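Local coordinates for protein endosialidase (Enterobacteria phage phi92, PDB 4HIZ) that cleaves polysialic acid chains internally as a phage endosialidase, acting on alpha-2,8 and alpha-2,9 linkages, and assembles from three copies of the chain, at residues A[48-53]-A[66-71]; A[152-157]-A[303-308]; A[197-202]-A[246-251]; A[386-391]-A[445-450]; A[612-617]-A[624-629]. All blocks are in the same frame, centred on the assembly; numbering follows the deposited sequence. Where two conformers were deposited one is given.

Contact 1 of 5, residues A[48-53]-A[66-71]; sequences NAAFVY and EGFFDG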
# COMPACT_ATOMS: atom_id res chain seq x y z
N ASN A 48 -6.95 -4.21 -35.23
CA ASN A 48 -6.51 -3.34 -36.32
C ASN A 48 -7.67 -2.87 -37.21
O ASN A 48 -7.53 -2.80 -38.43
CB ASN A 48 -5.48 -4.07 -37.17
CG ASN A 48 -4.31 -4.60 -36.35
OD1 ASN A 48 -4.01 -4.08 -35.27
ND2 ASN A 48 -3.64 -5.62 -36.86
N ALA A 49 -8.80 -2.52 -36.61
CA ALA A 49 -9.97 -2.18 -37.39
C ALA A 49 -10.62 -0.93 -36.82
O ALA A 49 -10.51 -0.66 -35.61
CB ALA A 49 -10.98 -3.36 -37.38
N ALA A 50 -11.32 -0.18 -37.66
CA ALA A 50 -12.12 0.93 -37.17
C ALA A 50 -13.47 0.97 -37.87
O ALA A 50 -13.60 0.49 -39.01
CB ALA A 50 -11.40 2.24 -37.36
N PHE A 51 -14.46 1.57 -37.21
CA PHE A 51 -15.84 1.52 -37.67
C PHE A 51 -16.44 2.92 -37.64
O PHE A 51 -16.50 3.54 -36.58
CB PHE A 51 -16.66 0.58 -36.76
CG PHE A 51 -16.01 -0.77 -36.59
CD1 PHE A 51 -16.18 -1.75 -37.55
CD2 PHE A 51 -15.18 -1.03 -35.50
CE1 PHE A 51 -15.55 -3.00 -37.40
CE2 PHE A 51 -14.54 -2.26 -35.36
CZ PHE A 51 -14.73 -3.24 -36.33
N VAL A 52 -16.87 3.41 -38.79
CA VAL A 52 -17.55 4.72 -38.84
C VAL A 52 -19.04 4.51 -38.63
O VAL A 52 -19.68 3.74 -39.36
CB VAL A 52 -17.34 5.43 -40.17
CG1 VAL A 52 -18.00 6.83 -40.12
CG2 VAL A 52 -15.85 5.52 -40.47
N TYR A 53 -19.59 5.20 -37.65
CA TYR A 53 -20.96 4.92 -37.20
C TYR A 53 -21.64 6.23 -36.82
O TYR A 53 -21.02 7.10 -36.18
CB TYR A 53 -20.90 3.98 -35.98
CG TYR A 53 -22.22 3.80 -35.25
CD1 TYR A 53 -23.34 3.31 -35.93
CD2 TYR A 53 -22.34 4.10 -33.89
CE1 TYR A 53 -24.57 3.14 -35.25
CE2 TYR A 53 -23.54 3.92 -33.21
CZ TYR A 53 -24.66 3.45 -33.89
OH TYR A 53 -25.85 3.29 -33.22
N GLU A 66 -8.90 -2.76 -30.64
CA GLU A 66 -7.53 -2.88 -30.19
C GLU A 66 -6.60 -2.98 -31.40
O GLU A 66 -6.95 -3.63 -32.39
CB GLU A 66 -7.39 -4.09 -29.28
CG GLU A 66 -7.84 -3.78 -27.86
CD GLU A 66 -6.78 -2.97 -27.11
OE1 GLU A 66 -5.59 -3.37 -27.15
OE2 GLU A 66 -7.13 -1.93 -26.51
N GLY A 67 -5.47 -2.29 -31.34
CA GLY A 67 -4.44 -2.42 -32.37
C GLY A 67 -4.54 -1.37 -33.46
O GLY A 67 -3.57 -1.17 -34.20
N PHE A 68 -5.71 -0.73 -33.59
CA PHE A 68 -5.89 0.24 -34.66
C PHE A 68 -4.88 1.38 -34.45
O PHE A 68 -4.22 1.85 -35.41
CB PHE A 68 -7.34 0.76 -34.73
CG PHE A 68 -7.59 1.62 -35.94
CD1 PHE A 68 -7.88 1.04 -37.17
CD2 PHE A 68 -7.44 3.01 -35.87
CE1 PHE A 68 -8.05 1.85 -38.31
CE2 PHE A 68 -7.62 3.82 -37.00
CZ PHE A 68 -7.93 3.23 -38.22
N PHE A 69 -4.78 1.83 -33.19
CA PHE A 69 -3.70 2.72 -32.78
C PHE A 69 -2.82 1.99 -31.81
O PHE A 69 -3.31 1.20 -30.99
CB PHE A 69 -4.24 3.98 -32.07
CG PHE A 69 -5.02 4.89 -32.96
CD1 PHE A 69 -4.44 5.44 -34.09
CD2 PHE A 69 -6.34 5.17 -32.68
CE1 PHE A 69 -5.18 6.28 -34.92
CE2 PHE A 69 -7.08 6.02 -33.50
CZ PHE A 69 -6.51 6.57 -34.62
N ASP A 70 -1.52 2.26 -31.85
CA ASP A 70 -0.63 1.69 -30.86
C ASP A 70 -0.65 2.58 -29.62
O ASP A 70 0.27 3.36 -29.36
CB ASP A 70 0.78 1.54 -31.46
CG ASP A 70 0.80 0.56 -32.63
OD1 ASP A 70 0.06 -0.46 -32.58
OD2 ASP A 70 1.54 0.79 -33.61
N GLY A 71 -1.73 2.49 -28.87
CA GLY A 71 -1.96 3.34 -27.72
C GLY A 71 -2.70 2.52 -26.66
O GLY A 71 -3.49 1.65 -27.01
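Glu66 meets Asn48 through the backbone: its carbonyl O receives the N-H of Asn48 at 2.9 Å from N to O, with an N-H...O angle of 158°, and the donor lies in the carbonyl plane. This one direct hydrogen bond fastens the loop 66-71 to the corner of the chain at Asn48. Gly67 comes next and runs close beside the end of the Asn48 side chain. Asn48 OD1 sits 3.1 Å from Gly67 O, but both are acceptors, so the pair is a tight passage and not a bond; the amide is held instead through ND2, which bonds to OD1 of Asp29. A CB on Gly67 would run into Asn48 OD1 and, at this backbone shape, also press on the carbonyl O of Glu66. Phe68 carries most of the remaining contact. Its CG stands anti to the backbone N (chi1 -173°), and the ring beyond it lies against residues 49 and 50. The CB of Ala50 lies over one ring face, 3.7 Å from the ring centroid and 18° off the normal, a CH-pi contact displaced toward the rim, with CE1 its closest ring atom at 3.5 Å. On the same ring CD1 packs obliquely on the Ala49 carbonyl carbon at 3.4 Å. Within the N-terminal extension of the endosialidase, strand 49-53 lies in its sheet between strands 33-36 and 61-64, and Phe68 also touches Thr34 of the former, while Phe69 turns to Val64 and to Tyr520 and Leu522 of strand 516-523.

Contact 2 of 5, residues A[152-157]-A[303-308]; sequences GVCGNR and YTFAVG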
# COMPACT_ATOMS: atom_id res chain seq x y z
N GLY A 152 4.04 25.11 -16.20
CA GLY A 152 5.00 24.51 -17.13
C GLY A 152 6.41 24.97 -16.79
O GLY A 152 6.67 25.54 -15.73
N VAL A 153 7.32 24.70 -17.72
CA VAL A 153 8.75 24.96 -17.50
C VAL A 153 9.22 25.95 -18.55
O VAL A 153 8.89 25.81 -19.74
CB VAL A 153 9.57 23.66 -17.62
CG1 VAL A 153 11.09 23.96 -17.49
CG2 VAL A 153 9.13 22.65 -16.55
N CYS A 154 9.97 26.96 -18.10
CA CYS A 154 10.59 27.89 -19.04
C CYS A 154 11.97 28.20 -18.50
O CYS A 154 12.11 28.56 -17.34
CB CYS A 154 9.75 29.17 -19.13
SG CYS A 154 10.42 30.33 -20.38
N GLY A 155 12.99 28.06 -19.35
CA GLY A 155 14.33 28.46 -18.95
C GLY A 155 14.81 27.80 -17.66
O GLY A 155 15.36 28.47 -16.76
N ASN A 156 14.61 26.49 -17.56
CA ASN A 156 14.97 25.72 -16.35
C ASN A 156 14.33 26.19 -15.04
O ASN A 156 14.85 25.90 -13.96
CB ASN A 156 16.51 25.61 -16.22
CG ASN A 156 17.09 24.84 -17.37
OD1 ASN A 156 16.58 23.75 -17.70
ND2 ASN A 156 18.13 25.40 -18.03
N ARG A 157 13.19 26.89 -15.12
CA ARG A 157 12.39 27.16 -13.94
C ARG A 157 10.97 26.61 -14.11
O ARG A 157 10.42 26.62 -15.24
CB ARG A 157 12.26 28.67 -13.70
CG ARG A 157 13.61 29.40 -13.49
CD ARG A 157 13.41 30.90 -13.11
NE ARG A 157 12.67 31.04 -11.86
CZ ARG A 157 13.21 30.93 -10.64
NH1 ARG A 157 14.50 30.70 -10.48
NH2 ARG A 157 12.44 31.09 -9.56
N TYR A 303 12.72 33.92 -21.59
CA TYR A 303 11.59 33.79 -20.67
C TYR A 303 10.35 34.44 -21.25
O TYR A 303 9.61 35.17 -20.57
CB TYR A 303 11.92 34.32 -19.27
CG TYR A 303 12.98 33.47 -18.63
CD1 TYR A 303 14.33 33.70 -18.90
CD2 TYR A 303 12.63 32.38 -17.82
CE1 TYR A 303 15.31 32.91 -18.36
CE2 TYR A 303 13.62 31.56 -17.28
CZ TYR A 303 14.96 31.83 -17.55
OH TYR A 303 15.96 31.02 -17.03
N THR A 304 10.13 34.19 -22.52
CA THR A 304 8.90 34.64 -23.18
C THR A 304 7.91 33.48 -23.21
O THR A 304 8.22 32.42 -23.74
CB THR A 304 9.19 35.11 -24.64
OG1 THR A 304 10.24 36.12 -24.64
CG2 THR A 304 7.95 35.72 -25.25
N PHE A 305 6.74 33.67 -22.62
CA PHE A 305 5.74 32.60 -22.61
C PHE A 305 4.33 33.17 -22.59
O PHE A 305 4.13 34.37 -22.42
CB PHE A 305 5.99 31.58 -21.48
CG PHE A 305 5.92 32.12 -20.05
CD1 PHE A 305 4.73 32.62 -19.50
CD2 PHE A 305 7.02 31.99 -19.20
CE1 PHE A 305 4.67 33.05 -18.16
CE2 PHE A 305 6.97 32.39 -17.85
CZ PHE A 305 5.82 32.93 -17.32
N ALA A 306 3.35 32.30 -22.81
CA ALA A 306 1.97 32.73 -22.84
C ALA A 306 1.15 31.82 -21.91
O ALA A 306 1.44 30.62 -21.78
CB ALA A 306 1.41 32.68 -24.25
N VAL A 307 0.12 32.40 -21.29
CA VAL A 307 -0.81 31.65 -20.43
C VAL A 307 -2.20 31.86 -21.03
O VAL A 307 -2.53 32.98 -21.42
CB VAL A 307 -0.77 32.25 -19.02
CG1 VAL A 307 -1.99 31.86 -18.17
CG2 VAL A 307 0.58 31.92 -18.33
N GLY A 308 -3.01 30.80 -21.14
CA GLY A 308 -4.35 31.01 -21.69
C GLY A 308 -5.28 31.62 -20.64
O GLY A 308 -5.07 31.47 -19.43
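Tyr303 gives the contact its direct hydrogen bond: its phenol OH donates to the carbonyl O of Gly155, and the 2.6 Å from OH to O makes it short. The donor lies in the carbonyl plane, on a lone pair, with a C=O...OH angle of 123°. Gly155 belongs to a type I' turn from Cys154 to Arg157, the tight hairpin turn between strands 144-154 and 157-166, so the tyrosine grips a turn from outside. Its ring passes so near Gly155 that a side chain there would collide with CZ.

The sulfur contacts come second. With SG anti to the backbone N (chi1 -176°), Cys154 SG reaches Tyr303, 4.0 Å from CD2 and 4.8 Å from the ring centroid, approaching obliquely. The same SG lies in plane at the edge of the Phe305 ring, 5.3 Å from its centroid, so one sulfur serves two aromatic rings.

Apolar and van der Waals touches fill in the rest. Cys154 CB rests 3.9 Å from Phe305 CD2, Tyr303 CE2 lies 3.4 Å from the Cys154 carbonyl O, and Arg157 brings its CD to 4.2 Å from Tyr303 CE2 while its guanidinium turns elsewhere, to a salt bridge with Asp214 and a bond to the Gly209 carbonyl.

The join lies between two four-stranded antiparallel sheets of the beta-propeller domain. Its chemistry implies a largely apolar, sulfur-and-aromatic interface in which the phenol satisfies a turn carbonyl and so fixes the hairpin tip against the next sheet.

Contact 3 of 5, residues A[197-202]-A[246-251]; sequences GSTTAT and ARAATS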
# COMPACT_ATOMS: atom_id res chain seq x y z
N GLY A 197 41.41 36.84 -1.32
CA GLY A 197 40.91 37.91 -0.47
C GLY A 197 39.41 38.13 -0.58
O GLY A 197 38.81 38.86 0.24
N SER A 198 38.78 37.54 -1.59
CA SER A 198 37.34 37.72 -1.82
C SER A 198 36.49 36.64 -1.17
O SER A 198 36.91 35.48 -1.08
CB SER A 198 37.06 37.71 -3.32
OG SER A 198 35.67 37.95 -3.57
N THR A 199 35.28 36.99 -0.77
CA THR A 199 34.30 35.97 -0.38
C THR A 199 33.29 35.71 -1.48
O THR A 199 32.27 35.09 -1.23
CB THR A 199 33.51 36.39 0.87
OG1 THR A 199 32.83 37.64 0.61
CG2 THR A 199 34.43 36.53 2.09
N THR A 200 33.53 36.20 -2.69
CA THR A 200 32.59 35.96 -3.79
C THR A 200 33.17 34.94 -4.74
O THR A 200 34.27 35.15 -5.26
CB THR A 200 32.36 37.24 -4.59
OG1 THR A 200 31.89 38.25 -3.71
CG2 THR A 200 31.34 37.01 -5.69
N ALA A 201 32.46 33.85 -4.99
CA ALA A 201 32.88 32.91 -6.03
C ALA A 201 31.96 33.13 -7.23
O ALA A 201 30.75 33.18 -7.08
CB ALA A 201 32.78 31.44 -5.53
N THR A 202 32.54 33.26 -8.41
CA THR A 202 31.75 33.42 -9.63
C THR A 202 31.62 32.08 -10.31
O THR A 202 32.62 31.39 -10.50
CB THR A 202 32.43 34.45 -10.54
OG1 THR A 202 32.49 35.69 -9.82
CG2 THR A 202 31.64 34.63 -11.83
N ALA A 246 32.14 31.17 3.12
CA ALA A 246 32.12 31.33 4.56
C ALA A 246 33.35 32.11 5.03
O ALA A 246 33.31 32.79 6.06
CB ALA A 246 32.05 29.97 5.25
N ARG A 247 34.45 32.01 4.30
CA ARG A 247 35.60 32.86 4.59
C ARG A 247 36.36 33.22 3.32
O ARG A 247 36.25 32.53 2.31
CB ARG A 247 36.52 32.21 5.63
CG ARG A 247 36.98 30.84 5.30
CD ARG A 247 37.72 30.24 6.50
NE ARG A 247 38.53 29.08 6.13
CZ ARG A 247 39.82 29.14 5.85
NH1 ARG A 247 40.47 30.30 5.89
NH2 ARG A 247 40.48 28.03 5.53
N ALA A 248 37.12 34.31 3.37
CA ALA A 248 37.81 34.82 2.19
C ALA A 248 38.80 33.81 1.64
O ALA A 248 39.51 33.13 2.41
CB ALA A 248 38.53 36.14 2.52
N ALA A 249 38.87 33.72 0.32
CA ALA A 249 39.87 32.88 -0.33
C ALA A 249 41.28 33.33 0.01
O ALA A 249 41.54 34.52 0.20
CB ALA A 249 39.70 32.89 -1.82
N THR A 250 42.20 32.38 0.07
CA THR A 250 43.58 32.72 0.41
C THR A 250 44.53 32.59 -0.78
O THR A 250 45.76 32.74 -0.65
CB THR A 250 44.08 31.90 1.60
OG1 THR A 250 43.98 30.51 1.30
CG2 THR A 250 43.26 32.22 2.84
N SER A 251 43.94 32.32 -1.95
CA SER A 251 44.68 32.31 -3.19
C SER A 251 43.72 32.61 -4.34
O SER A 251 42.49 32.60 -4.15
CB SER A 251 45.38 30.95 -3.41
OG SER A 251 44.46 29.94 -3.77
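The turn leading into strand 200-204 and the loop 246-251, at an outlying part of the chain that carries an eight-stranded antiparallel sheet, are fastened together by backbone bonds between Gly197, Ser198 and Ala249. Gly197 N donates to Ala249 O at 2.8 Å with an N-H...O angle of 161°; its donor stands above the carbonyl plane. Ala249 N returns a bond to Ser198 O at 3.0 Å, straighter at 170°. Ala249 thus uses both its N-H and its carbonyl on two consecutive residues. The same Ser198 O also receives a CA-H...O contact from Ala248, whose CA lies 3.5 Å away.

In fold terms this is the approach to strand 200-204, which pairs with 240-244 on one side and 192-194 on the other, so the contact carries the loop after 240-244 back across the start of its neighbour. Ser198 shapes that start through an ST turn: its OG accepts the N-H of Thr200 at 2.9 Å, its CB directed away from the loop.

Van der Waals touches gather round Ala248. Its CB rests 3.6 Å from Gly197 O, and Thr199 brings its methyl CG2 to 3.7 Å from Ala248 N. The methyl stands anti to the Thr199 carbonyl carbon, while OG1 takes the crowded position between the backbone N and that carbon (chi1 58°). Ala249 packs on Ile194 of strand 192-194, and the side chain of Arg247 comes to about 6 Å from a bound N-acetylneuraminic acid, a sialic acid.

Contact 4 of 5, residues A[386-391]-A[445-450]; sequences NYLRFP and SWPVSL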
# COMPACT_ATOMS: atom_id res chain seq x y z
N ASN A 386 -5.97 32.86 -37.53
CA ASN A 386 -6.76 32.17 -38.55
C ASN A 386 -7.56 31.08 -37.82
O ASN A 386 -6.99 30.35 -37.00
CB ASN A 386 -5.81 31.51 -39.54
CG ASN A 386 -5.01 32.54 -40.32
OD1 ASN A 386 -3.78 32.60 -40.25
ND2 ASN A 386 -5.73 33.38 -41.04
N TYR A 387 -8.86 30.97 -38.12
CA TYR A 387 -9.78 30.13 -37.34
C TYR A 387 -10.38 29.01 -38.17
O TYR A 387 -10.69 29.20 -39.37
CB TYR A 387 -10.97 30.99 -36.87
CG TYR A 387 -10.57 32.19 -36.07
CD1 TYR A 387 -10.24 32.06 -34.72
CD2 TYR A 387 -10.51 33.46 -36.66
CE1 TYR A 387 -9.87 33.18 -33.96
CE2 TYR A 387 -10.15 34.58 -35.91
CZ TYR A 387 -9.83 34.43 -34.56
OH TYR A 387 -9.47 35.55 -33.83
N LEU A 388 -10.61 27.88 -37.49
CA LEU A 388 -11.35 26.76 -38.07
C LEU A 388 -12.33 26.25 -37.00
O LEU A 388 -11.90 25.66 -36.00
CB LEU A 388 -10.39 25.63 -38.45
CG LEU A 388 -9.46 25.85 -39.66
CD1 LEU A 388 -8.40 24.75 -39.72
CD2 LEU A 388 -10.28 25.86 -40.95
N ARG A 389 -13.62 26.44 -37.21
CA ARG A 389 -14.60 25.92 -36.27
C ARG A 389 -14.73 24.41 -36.45
O ARG A 389 -14.87 23.93 -37.58
CB ARG A 389 -15.96 26.58 -36.54
CG ARG A 389 -17.07 26.14 -35.58
CD ARG A 389 -17.02 26.92 -34.29
NE ARG A 389 -17.39 28.33 -34.49
CZ ARG A 389 -17.53 29.20 -33.49
NH1 ARG A 389 -17.31 28.83 -32.23
NH2 ARG A 389 -17.91 30.45 -33.75
N PHE A 390 -14.69 23.64 -35.36
CA PHE A 390 -15.09 22.23 -35.51
C PHE A 390 -16.58 22.16 -35.78
O PHE A 390 -17.35 22.91 -35.19
CB PHE A 390 -14.77 21.41 -34.25
CG PHE A 390 -13.31 21.11 -34.06
CD1 PHE A 390 -12.49 22.00 -33.36
CD2 PHE A 390 -12.76 19.91 -34.55
CE1 PHE A 390 -11.15 21.73 -33.16
CE2 PHE A 390 -11.39 19.62 -34.35
CZ PHE A 390 -10.60 20.53 -33.64
N PRO A 391 -17.00 21.28 -36.70
CA PRO A 391 -18.44 21.17 -36.96
C PRO A 391 -19.14 20.52 -35.75
O PRO A 391 -18.50 19.88 -34.89
CB PRO A 391 -18.51 20.24 -38.18
CG PRO A 391 -17.28 19.40 -38.08
CD PRO A 391 -16.21 20.35 -37.53
N SER A 445 -0.50 21.82 -43.99
CA SER A 445 -1.42 22.28 -45.02
C SER A 445 -2.70 22.64 -44.30
O SER A 445 -3.60 21.81 -44.21
CB SER A 445 -1.72 21.16 -46.03
OG SER A 445 -0.56 20.72 -46.71
N TRP A 446 -2.77 23.86 -43.79
CA TRP A 446 -3.90 24.29 -42.97
C TRP A 446 -5.20 24.10 -43.73
O TRP A 446 -5.36 24.63 -44.83
CB TRP A 446 -3.70 25.78 -42.65
CG TRP A 446 -4.69 26.37 -41.66
CD1 TRP A 446 -5.71 27.22 -41.95
CD2 TRP A 446 -4.71 26.19 -40.22
NE1 TRP A 446 -6.37 27.58 -40.79
CE2 TRP A 446 -5.77 26.97 -39.72
CE3 TRP A 446 -3.92 25.46 -39.32
CZ2 TRP A 446 -6.09 27.03 -38.36
CZ3 TRP A 446 -4.21 25.52 -37.97
CH2 TRP A 446 -5.31 26.30 -37.50
N PRO A 447 -6.16 23.38 -43.13
CA PRO A 447 -7.38 23.06 -43.86
C PRO A 447 -8.22 24.26 -44.25
O PRO A 447 -8.21 25.30 -43.58
CB PRO A 447 -8.20 22.26 -42.85
CG PRO A 447 -7.22 21.72 -41.88
CD PRO A 447 -6.11 22.71 -41.81
N VAL A 448 -9.02 24.08 -45.30
CA VAL A 448 -10.00 25.08 -45.67
C VAL A 448 -11.17 25.00 -44.70
O VAL A 448 -11.77 26.02 -44.37
CB VAL A 448 -10.47 24.88 -47.12
CG1 VAL A 448 -11.66 25.77 -47.42
CG2 VAL A 448 -9.33 25.18 -48.07
N SER A 449 -11.45 23.80 -44.22
CA SER A 449 -12.61 23.55 -43.38
C SER A 449 -12.31 22.30 -42.57
O SER A 449 -11.61 21.41 -43.04
CB SER A 449 -13.80 23.24 -44.26
OG SER A 449 -14.89 22.80 -43.51
N LEU A 450 -12.90 22.22 -41.38
CA LEU A 450 -12.86 21.00 -40.60
C LEU A 450 -14.16 20.20 -40.77
O LEU A 450 -14.42 19.31 -39.97
CB LEU A 450 -12.66 21.34 -39.12
CG LEU A 450 -11.27 21.89 -38.77
CD1 LEU A 450 -11.13 22.21 -37.27
CD2 LEU A 450 -10.16 20.91 -39.19
O HOH W 1 -8.59 29.43 -41.27
O HOH W 2 -14.04 24.46 -40.17
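Leu388 and Leu450, with Trp446 as the third partner, carry most of the buried surface here. Leu388 reaches tip to tip toward Trp446 and sets its CD1 over one face of the indole, 3.8 Å from the centroid of the five-membered ring and nearest to CE2 at 3.4 Å. Its other methyl, CD2, touches the carbonyl O of Pro447 at 3.4 Å, and the Pro447 ring closes on CD1 as well. Leu388 CB meets Leu450 CD1 at 3.7 Å.

Leu450 CD1 is shared: it also stands almost straight over the centre of the Phe390 ring, 3.8 Å from the centroid and 6° off the normal, a CH-pi contact. Past it, Pro391 CD lies against Leu450 O at 3.2 Å.

Two waters bridge the segments. One donates to Tyr387 O and accepts from Trp446 NE1 at 2.9 Å, lying in plane at the indole edge; the other joins Arg389 O to Leu450 N. The contact packs the loop before strand 456-460 on strand 386-389, the edge strand of a propeller sheet, with Ile441 of strand 435-442 touching Leu450 and Pro447.

The chemistry implies a leucine-aromatic core in which methyl groups cover ring faces, while water mediates the polar links between the segments, including the indole N-H.

Contact 5 of 5, residues A[612-617]-A[624-629]; sequences ILCGGE and GSLLQL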
# COMPACT_ATOMS: atom_id res chain seq x y z
N ILE A 612 -2.30 6.05 35.89
CA ILE A 612 -1.13 5.73 36.74
C ILE A 612 0.14 6.12 35.99
O ILE A 612 0.45 5.58 34.92
CB ILE A 612 -1.04 4.23 37.11
CG1 ILE A 612 -2.38 3.75 37.70
CG2 ILE A 612 0.13 4.02 38.11
CD1 ILE A 612 -2.39 2.22 37.95
N LEU A 613 0.89 7.07 36.54
CA LEU A 613 2.15 7.50 35.94
C LEU A 613 3.24 6.80 36.71
O LEU A 613 3.26 6.88 37.94
CB LEU A 613 2.30 9.00 36.08
CG LEU A 613 1.16 9.82 35.47
CD1 LEU A 613 1.21 11.21 36.06
CD2 LEU A 613 1.33 9.88 33.96
N CYS A 614 4.15 6.11 36.01
CA CYS A 614 5.11 5.22 36.68
C CYS A 614 6.54 5.53 36.32
O CYS A 614 6.86 5.65 35.14
CB CYS A 614 4.87 3.76 36.24
SG CYS A 614 3.17 3.21 36.22
N GLY A 615 7.41 5.61 37.33
CA GLY A 615 8.83 5.83 37.07
C GLY A 615 9.54 4.55 36.66
O GLY A 615 10.68 4.62 36.15
N GLY A 616 8.92 3.39 36.96
CA GLY A 616 9.44 2.09 36.52
C GLY A 616 8.54 1.47 35.45
O GLY A 616 7.61 2.10 34.94
N GLU A 617 8.82 0.21 35.13
CA GLU A 617 8.25 -0.40 33.94
C GLU A 617 6.81 -0.88 34.14
O GLU A 617 6.04 -0.99 33.17
CB GLU A 617 9.18 -1.55 33.46
CG GLU A 617 8.72 -2.18 32.13
CD GLU A 617 9.77 -3.06 31.41
OE1 GLU A 617 10.99 -2.74 31.37
OE2 GLU A 617 9.34 -4.07 30.83
N GLY A 624 8.88 1.12 40.92
CA GLY A 624 9.13 2.54 40.74
C GLY A 624 8.14 3.39 41.52
O GLY A 624 7.11 2.91 42.00
N SER A 625 8.46 4.67 41.67
CA SER A 625 7.47 5.62 42.19
C SER A 625 6.30 5.73 41.22
O SER A 625 6.45 5.51 40.01
CB SER A 625 8.13 6.99 42.41
OG SER A 625 8.67 7.49 41.20
N LEU A 626 5.13 6.07 41.76
CA LEU A 626 3.88 6.16 40.99
C LEU A 626 3.13 7.42 41.39
O LEU A 626 3.12 7.77 42.58
CB LEU A 626 2.90 5.01 41.35
CG LEU A 626 3.43 3.58 41.29
CD1 LEU A 626 2.39 2.62 41.89
CD2 LEU A 626 3.76 3.18 39.86
N LEU A 627 2.46 8.06 40.43
CA LEU A 627 1.42 9.02 40.79
C LEU A 627 0.10 8.47 40.23
O LEU A 627 -0.00 8.18 39.03
CB LEU A 627 1.72 10.40 40.17
CG LEU A 627 0.55 11.41 40.32
CD1 LEU A 627 0.27 11.70 41.79
CD2 LEU A 627 0.87 12.73 39.52
N GLN A 628 -0.88 8.28 41.10
CA GLN A 628 -2.18 7.78 40.65
C GLN A 628 -3.20 8.92 40.77
O GLN A 628 -3.36 9.54 41.84
CB GLN A 628 -2.65 6.55 41.47
CG GLN A 628 -1.65 5.37 41.32
CD GLN A 628 -2.31 4.02 41.54
OE1 GLN A 628 -3.51 3.87 41.32
NE2 GLN A 628 -1.52 3.04 41.94
N LEU A 629 -3.89 9.18 39.67
CA LEU A 629 -4.92 10.21 39.65
C LEU A 629 -6.24 9.46 39.44
O LEU A 629 -6.42 8.84 38.39
CB LEU A 629 -4.67 11.17 38.47
CG LEU A 629 -3.36 11.95 38.58
CD1 LEU A 629 -3.03 12.76 37.27
CD2 LEU A 629 -3.35 12.82 39.83
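Leu613 and Leu627 lie side by side across this antiparallel beta hairpin, strands 610-614 and 626-630, with Leu613 CD1 3.8 Å from Leu627 CD2. Both probably lie near the trimer axis, since each packs on its own counterpart in the third subunit, and Leu613 does so in the second as well. The other sheet face holds Ile612, Cys614, Leu626 and Gln628. There Leu626 CD2 touches Cys614 SG at 3.7 Å and Ile612 CG2 at 4.1 Å, so one methyl meets two residues on this face. Ile612 also lies alongside Gln628, its CG1 and CD1 beside the extended glutamine, whose OE1 is bonded to Arg610 NE.

Outward from this core the backbone takes over. Leu613 and Leu627 form a hydrogen-bonded pair, each N donating to the other's O at 2.9 Å, while Ile612 with Gln628 and Cys614 with Leu626 are non-hydrogen-bonded pairs. The axes of 612-614 and 626-629 make 169°, close to fully antiparallel. Ile612 and Leu613 continue the sheet into a parallel pairing with a strand of the second subunit, consistent with the C-terminal phage-fibre-like region being built across chains.

Toward the turn lie Gly615, Gly616 and Gly624, where the two backbones come so close that a CB on Gly624 would clash with Gly616 N. In one of its two conformers, Ser625 OG bonds to the carbonyls of Tyr630 and Arg639 of the second subunit. Ser625 O takes Gly615 N at 2.8 Å, the donor nearly along the C=O axis and the N-H...O angle 175°.

From the N terminus, contact 1 comes first, closing a short excursion through strand 61-64 and tying strand 49-53 to the loop before strand 71-75 within the N-terminal extension. Contact 2 then closes a long loop within the propeller, and contact 3 is nested inside it, holding together part of the outlying sheet; their nearest atoms are about 17 Å apart. Contact 4 follows in series, joining strand 386-389 to a later propeller loop, about 13 Å in nearest atoms from contact 1, on the same side of the chain's centre. Contact 5 closes the hairpin of strands 610-614 and 626-630 on the far side, about 82 Å between centres from contact 4. None of them cross.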